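Local coordinates for SusD superfamily protein (Parabacteroides distasonis, PDB 3OTN) that probably binds carbohydrate at the cell surface as an outer-membrane component of a SusD-type nutrient uptake system, at residues K35-L48 with R75-Y87. Residues are numbered along the deposited sequence; the frame is centred on the assembly and turned at random. Where two conformers were deposited one is given.
Sequences KMTPGWGCNTILLL and RSLYIEDWWQDCY. With ACT (acetate ion), chain E.
Two polar bonds join Trp82 to Thr44 and Lys35 to Asp85. Trp82 NE1 donates to Thr44 O at 2.9 Å with an N-H...O angle of 153°; the oxygen lies close to the indole plane, whereas the donor stands tilted from the carbonyl plane. Leu47 N reaches the same oxygen from the opposite face, so one buried carbonyl is gripped twice. Lys35 NZ meets the syn lone pair of Asp85 OD2 at 2.6 Å in a salt bridge; Asp81 OD1, 4.4 Å from Lys35 NZ and beyond a salt bridge, probably adds a longer-range attraction. Thr37 CG2 packs on the Asp81 carboxylate, 3.4 Å from Asp81 CG.

These bonds fasten a short beta hairpin, strands 36-37 and 42-43, and the turn after it to the first turns of helix 79-100, within the helix-rich, TPR-like part of the SusD fold. Apolar contacts make up much of the remainder. Thr44 CG2 sits over the five-membered ring of Trp82 as a CH-pi contact, 24° off the normal, and a trans first torsion (chi1 -176°) carries the Leu47 branch toward the indole, CD2 3.5 Å from Trp82 CD1. A leucine in place of Trp82 would probably leave Thr44 O without its cross-segment donor and Thr44 CG2 without its ring face.

Tyr78, at the N-cap position, has Leu77 CB 3.6 Å above its ring centre and Leu46 CB 4.0 Å above the opposite face, offset toward the rim, with Cys42 CB and Thr37 OG1 at the ring edge; its hydroxyl hydrogen-bonds Ser62 O.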
loop_
_atom_site.group_PDB
_atom_site.type_symbol
_atom_site.label_atom_id
_atom_site.label_comp_id
_atom_site.label_asym_id
_atom_site.label_seq_id
_atom_site.Cartn_x
_atom_site.Cartn_y
_atom_site.Cartn_z
ATOM N N LYS A 35 -0.478 10.765 -2.677
ATOM C CA LYS A 35 -0.570 12.134 -3.084
ATOM C C LYS A 35 -0.348 13.053 -1.900
ATOM O O LYS A 35 -0.643 12.698 -0.741
ATOM C CB LYS A 35 -1.928 12.435 -3.729
ATOM C CG LYS A 35 -3.133 12.408 -2.786
ATOM C CD LYS A 35 -4.393 12.951 -3.476
ATOM C CE LYS A 35 -5.272 13.732 -2.522
ATOM N NZ LYS A 35 -6.567 14.182 -3.147
HETATM N N MSE A 36 0.077 14.265 -2.224
HETATM C CA MSE A 36 0.304 15.297 -1.227
HETATM C C MSE A 36 -1.045 15.862 -0.786
HETATM O O MSE A 36 -1.960 16.032 -1.613
HETATM C CB MSE A 36 1.169 16.406 -1.763
HETATM C CG MSE A 36 2.562 15.970 -2.218
HETATM SE SE MSE A 36 3.700 14.996 -0.966
HETATM C CE MSE A 36 3.791 16.369 0.478
ATOM N N THR A 37 -1.144 16.130 0.508
ATOM C CA THR A 37 -2.366 16.643 1.136
ATOM C C THR A 37 -2.066 17.986 1.870
ATOM O O THR A 37 -0.915 18.402 1.980
ATOM C CB THR A 37 -3.001 15.563 2.089
ATOM O OG1 THR A 37 -2.047 15.176 3.077
ATOM C CG2 THR A 37 -3.462 14.324 1.306
ATOM N N PRO A 38 -3.100 18.694 2.332
ATOM C CA PRO A 38 -2.825 20.007 2.982
ATOM C C PRO A 38 -1.985 19.841 4.210
ATOM O O PRO A 38 -2.207 18.909 4.961
ATOM C CB PRO A 38 -4.213 20.493 3.369
ATOM C CG PRO A 38 -5.077 19.940 2.352
ATOM C CD PRO A 38 -4.517 18.552 2.005
ATOM N N GLY A 39 -1.024 20.737 4.408
ATOM C CA GLY A 39 -0.069 20.620 5.489
ATOM C C GLY A 39 1.317 20.582 4.880
ATOM O O GLY A 39 1.440 20.601 3.662
ATOM N N TRP A 40 2.348 20.475 5.708
ATOM C CA TRP A 40 3.701 20.429 5.197
ATOM C C TRP A 40 4.168 19.018 5.270
ATOM O O TRP A 40 4.181 18.410 6.345
ATOM C CB TRP A 40 4.655 21.294 6.018
ATOM C CG TRP A 40 5.999 21.554 5.356
ATOM C CD1 TRP A 40 6.261 22.110 4.106
ATOM C CD2 TRP A 40 7.263 21.265 5.933
ATOM N NE1 TRP A 40 7.624 22.170 3.895
ATOM C CE2 TRP A 40 8.261 21.659 5.000
ATOM C CE3 TRP A 40 7.656 20.705 7.147
ATOM C CZ2 TRP A 40 9.624 21.503 5.264
ATOM C CZ3 TRP A 40 8.987 20.543 7.408
ATOM C CH2 TRP A 40 9.965 20.947 6.477
ATOM N N GLY A 41 4.566 18.491 4.120
ATOM C CA GLY A 41 5.000 17.113 4.070
ATOM C C GLY A 41 3.901 16.141 4.445
ATOM O O GLY A 41 4.184 15.118 4.991
ATOM N N CYS A 42 2.647 16.464 4.133
ATOM C CA CYS A 42 1.500 15.563 4.409
ATOM C C CYS A 42 1.144 14.820 3.117
ATOM O O CYS A 42 1.085 15.401 2.040
ATOM C CB CYS A 42 0.281 16.364 4.899
ATOM S SG CYS A 42 0.552 17.106 6.534
ATOM N N ASN A 43 0.889 13.540 3.240
ATOM C CA ASN A 43 0.633 12.672 2.087
ATOM C C ASN A 43 -0.219 11.559 2.592
ATOM O O ASN A 43 -0.040 11.144 3.740
ATOM C CB ASN A 43 1.967 12.163 1.531
ATOM C CG ASN A 43 1.809 11.291 0.258
ATOM O OD1 ASN A 43 1.210 10.228 0.295
ATOM N ND2 ASN A 43 2.358 11.764 -0.874
ATOM N N THR A 44 -1.110 11.056 1.725
ATOM C CA THR A 44 -2.026 9.978 2.054
ATOM C C THR A 44 -1.318 8.721 2.588
ATOM O O THR A 44 -1.899 7.988 3.422
ATOM C CB THR A 44 -2.934 9.596 0.861
ATOM O OG1 THR A 44 -2.113 9.442 -0.314
ATOM C CG2 THR A 44 -4.020 10.643 0.635
ATOM N N ILE A 45 -0.091 8.465 2.132
ATOM C CA ILE A 45 0.653 7.287 2.598
ATOM C C ILE A 45 0.938 7.278 4.088
ATOM O O ILE A 45 1.131 6.208 4.673
ATOM C CB ILE A 45 1.991 7.031 1.858
ATOM C CG1 ILE A 45 3.065 8.086 2.184
ATOM C CG2 ILE A 45 1.755 6.861 0.343
ATOM C CD1 ILE A 45 4.430 7.751 1.519
ATOM N N LEU A 46 0.935 8.459 4.708
ATOM C CA LEU A 46 1.241 8.557 6.121
ATOM C C LEU A 46 0.191 7.926 7.015
ATOM O O LEU A 46 0.556 7.453 8.101
ATOM C CB LEU A 46 1.494 10.012 6.549
ATOM C CG LEU A 46 2.622 10.791 5.899
ATOM C CD1 LEU A 46 2.581 12.233 6.326
ATOM C CD2 LEU A 46 4.027 10.179 6.173
ATOM N N LEU A 47 -1.077 7.914 6.583
ATOM C CA LEU A 47 -2.172 7.335 7.383
ATOM C C LEU A 47 -1.886 5.892 7.752
ATOM O O LEU A 47 -2.175 5.458 8.877
ATOM C CB LEU A 47 -3.528 7.384 6.634
ATOM C CG LEU A 47 -4.777 6.895 7.419
ATOM C CD1 LEU A 47 -5.058 7.756 8.666
ATOM C CD2 LEU A 47 -6.040 6.848 6.534
ATOM N N LEU A 48 -1.331 5.161 6.788
ATOM C CA LEU A 48 -1.061 3.734 6.927
ATOM C C LEU A 48 0.293 3.420 7.544
ATOM O O LEU A 48 0.594 2.262 7.766
ATOM C CB LEU A 48 -1.206 3.041 5.577
ATOM C CG LEU A 48 -2.524 3.257 4.807
ATOM C CD1 LEU A 48 -2.457 2.545 3.467
ATOM C CD2 LEU A 48 -3.734 2.799 5.595
ATOM N N ARG A 75 -11.511 14.690 13.193
ATOM C CA ARG A 75 -10.811 15.837 12.596
ATOM C C ARG A 75 -9.350 15.540 12.189
ATOM O O ARG A 75 -8.681 16.422 11.661
ATOM C CB ARG A 75 -10.801 17.013 13.566
ATOM C CG ARG A 75 -12.130 17.662 13.736
ATOM C CD ARG A 75 -12.053 18.708 14.846
ATOM N NE ARG A 75 -13.354 19.310 15.050
ATOM C CZ ARG A 75 -13.887 20.263 14.289
ATOM N NH1 ARG A 75 -13.217 20.793 13.263
ATOM N NH2 ARG A 75 -15.085 20.730 14.599
ATOM N N SER A 76 -8.844 14.336 12.429
ATOM C CA SER A 76 -7.444 14.031 12.035
ATOM C C SER A 76 -7.203 14.147 10.522
ATOM O O SER A 76 -8.116 14.074 9.702
ATOM C CB SER A 76 -7.026 12.667 12.565
ATOM O OG SER A 76 -6.950 12.730 14.005
ATOM N N LEU A 77 -5.959 14.377 10.159
ATOM C CA LEU A 77 -5.566 14.445 8.771
ATOM C C LEU A 77 -5.705 13.118 8.030
ATOM O O LEU A 77 -5.863 12.040 8.634
ATOM C CB LEU A 77 -4.120 14.961 8.681
ATOM C CG LEU A 77 -3.843 16.372 9.211
ATOM C CD1 LEU A 77 -2.375 16.698 9.096
ATOM C CD2 LEU A 77 -4.704 17.407 8.476
ATOM N N TYR A 78 -5.632 13.214 6.702
ATOM C CA TYR A 78 -5.601 12.086 5.751
ATOM C C TYR A 78 -6.915 11.384 5.513
ATOM O O TYR A 78 -7.203 11.001 4.383
ATOM C CB TYR A 78 -4.502 11.063 6.106
ATOM C CG TYR A 78 -3.250 11.715 6.609
ATOM C CD1 TYR A 78 -2.598 12.647 5.828
ATOM C CD2 TYR A 78 -2.758 11.474 7.900
ATOM C CE1 TYR A 78 -1.485 13.314 6.276
ATOM C CE2 TYR A 78 -1.594 12.152 8.374
ATOM C CZ TYR A 78 -0.968 13.071 7.535
ATOM O OH TYR A 78 0.164 13.788 7.921
ATOM N N ILE A 79 -7.691 11.137 6.571
ATOM C CA ILE A 79 -8.908 10.376 6.459
ATOM C C ILE A 79 -9.913 11.020 5.455
ATOM O O ILE A 79 -10.593 10.304 4.731
ATOM C CB ILE A 79 -9.576 10.064 7.846
ATOM C CG1 ILE A 79 -9.964 11.354 8.583
ATOM C CG2 ILE A 79 -8.654 9.144 8.717
ATOM C CD1 ILE A 79 -10.599 11.132 9.920
ATOM N N GLU A 80 -9.998 12.346 5.399
ATOM C CA GLU A 80 -10.879 13.017 4.430
ATOM C C GLU A 80 -10.481 12.707 2.999
ATOM O O GLU A 80 -11.333 12.460 2.152
ATOM C CB GLU A 80 -10.857 14.545 4.612
ATOM C CG GLU A 80 -11.770 15.007 5.675
ATOM C CD GLU A 80 -11.624 16.477 5.984
ATOM O OE1 GLU A 80 -10.549 16.892 6.492
ATOM O OE2 GLU A 80 -12.617 17.189 5.764
ATOM N N ASP A 81 -9.175 12.753 2.736
ATOM C CA ASP A 81 -8.637 12.552 1.380
ATOM C C ASP A 81 -8.911 11.122 0.922
ATOM O O ASP A 81 -9.312 10.891 -0.213
ATOM C CB ASP A 81 -7.125 12.834 1.361
ATOM C CG ASP A 81 -6.791 14.209 1.941
ATOM O OD1 ASP A 81 -6.818 15.173 1.173
ATOM O OD2 ASP A 81 -6.597 14.328 3.171
ATOM N N TRP A 82 -8.694 10.181 1.833
ATOM C CA TRP A 82 -8.906 8.787 1.534
ATOM C C TRP A 82 -10.369 8.507 1.249
ATOM O O TRP A 82 -10.663 7.838 0.268
ATOM C CB TRP A 82 -8.411 7.863 2.640
ATOM C CG TRP A 82 -6.961 7.550 2.601
ATOM C CD1 TRP A 82 -5.969 8.136 3.334
ATOM C CD2 TRP A 82 -6.338 6.532 1.831
ATOM N NE1 TRP A 82 -4.753 7.561 3.048
ATOM C CE2 TRP A 82 -4.953 6.571 2.121
ATOM C CE3 TRP A 82 -6.805 5.603 0.911
ATOM C CZ2 TRP A 82 -4.038 5.688 1.536
ATOM C CZ3 TRP A 82 -5.886 4.736 0.305
ATOM C CH2 TRP A 82 -4.522 4.772 0.649
ATOM N N TRP A 83 -11.269 9.036 2.078
ATOM C CA TRP A 83 -12.709 8.820 1.863
ATOM C C TRP A 83 -13.218 9.464 0.564
ATOM O O TRP A 83 -13.838 8.822 -0.237
ATOM C CB TRP A 83 -13.502 9.386 3.040
ATOM C CG TRP A 83 -14.962 9.115 3.003
ATOM C CD1 TRP A 83 -15.918 9.838 2.355
ATOM C CD2 TRP A 83 -15.634 8.076 3.683
ATOM N NE1 TRP A 83 -17.163 9.299 2.576
ATOM C CE2 TRP A 83 -17.022 8.200 3.381
ATOM C CE3 TRP A 83 -15.210 7.019 4.499
ATOM C CZ2 TRP A 83 -17.979 7.316 3.889
ATOM C CZ3 TRP A 83 -16.173 6.124 5.007
ATOM C CH2 TRP A 83 -17.541 6.295 4.708
ATOM N N GLN A 84 -12.956 10.740 0.397
ATOM C CA GLN A 84 -13.470 11.490 -0.752
ATOM C C GLN A 84 -12.915 10.962 -2.075
ATOM O O GLN A 84 -13.679 10.802 -3.037
ATOM C CB GLN A 84 -13.162 12.975 -0.612
ATOM C CG GLN A 84 -13.864 13.633 0.537
ATOM C CD GLN A 84 -13.479 15.103 0.737
ATOM O OE1 GLN A 84 -12.694 15.676 -0.027
ATOM N NE2 GLN A 84 -14.054 15.717 1.766
ATOM N N ASP A 85 -11.620 10.646 -2.123
ATOM C CA ASP A 85 -11.029 10.228 -3.408
ATOM C C ASP A 85 -11.373 8.809 -3.762
ATOM O O ASP A 85 -11.568 8.547 -4.924
ATOM C CB ASP A 85 -9.508 10.328 -3.428
ATOM C CG ASP A 85 -9.009 11.766 -3.460
ATOM O OD1 ASP A 85 -9.809 12.736 -3.569
ATOM O OD2 ASP A 85 -7.787 11.905 -3.329
ATOM N N CYS A 86 -11.410 7.893 -2.779
ATOM C CA CYS A 86 -11.908 6.544 -3.041
ATOM C C CYS A 86 -13.337 6.595 -3.559
ATOM O O CYS A 86 -13.660 5.953 -4.570
ATOM C CB CYS A 86 -11.791 5.614 -1.816
ATOM S SG CYS A 86 -10.058 5.081 -1.529
ATOM N N TYR A 87 -14.196 7.371 -2.903
ATOM C CA TYR A 87 -15.578 7.472 -3.375
ATOM C C TYR A 87 -15.694 8.181 -4.728
ATOM O O TYR A 87 -16.519 7.760 -5.550
ATOM C CB TYR A 87 -16.554 8.031 -2.313
ATOM C CG TYR A 87 -17.090 6.888 -1.472
ATOM C CD1 TYR A 87 -17.929 5.935 -2.015
ATOM C CD2 TYR A 87 -16.664 6.712 -0.167
ATOM C CE1 TYR A 87 -18.372 4.854 -1.257
ATOM C CE2 TYR A 87 -17.116 5.669 0.596
ATOM C CZ TYR A 87 -17.952 4.728 0.047
ATOM O OH TYR A 87 -18.345 3.662 0.842
HETATM C C ACT E . -20.037 8.637 0.525
HETATM O O ACT E . -19.997 8.961 1.741
HETATM O OXT ACT E . -19.886 9.510 -0.388
HETATM C CH3 ACT E . -20.253 7.223 0.162
#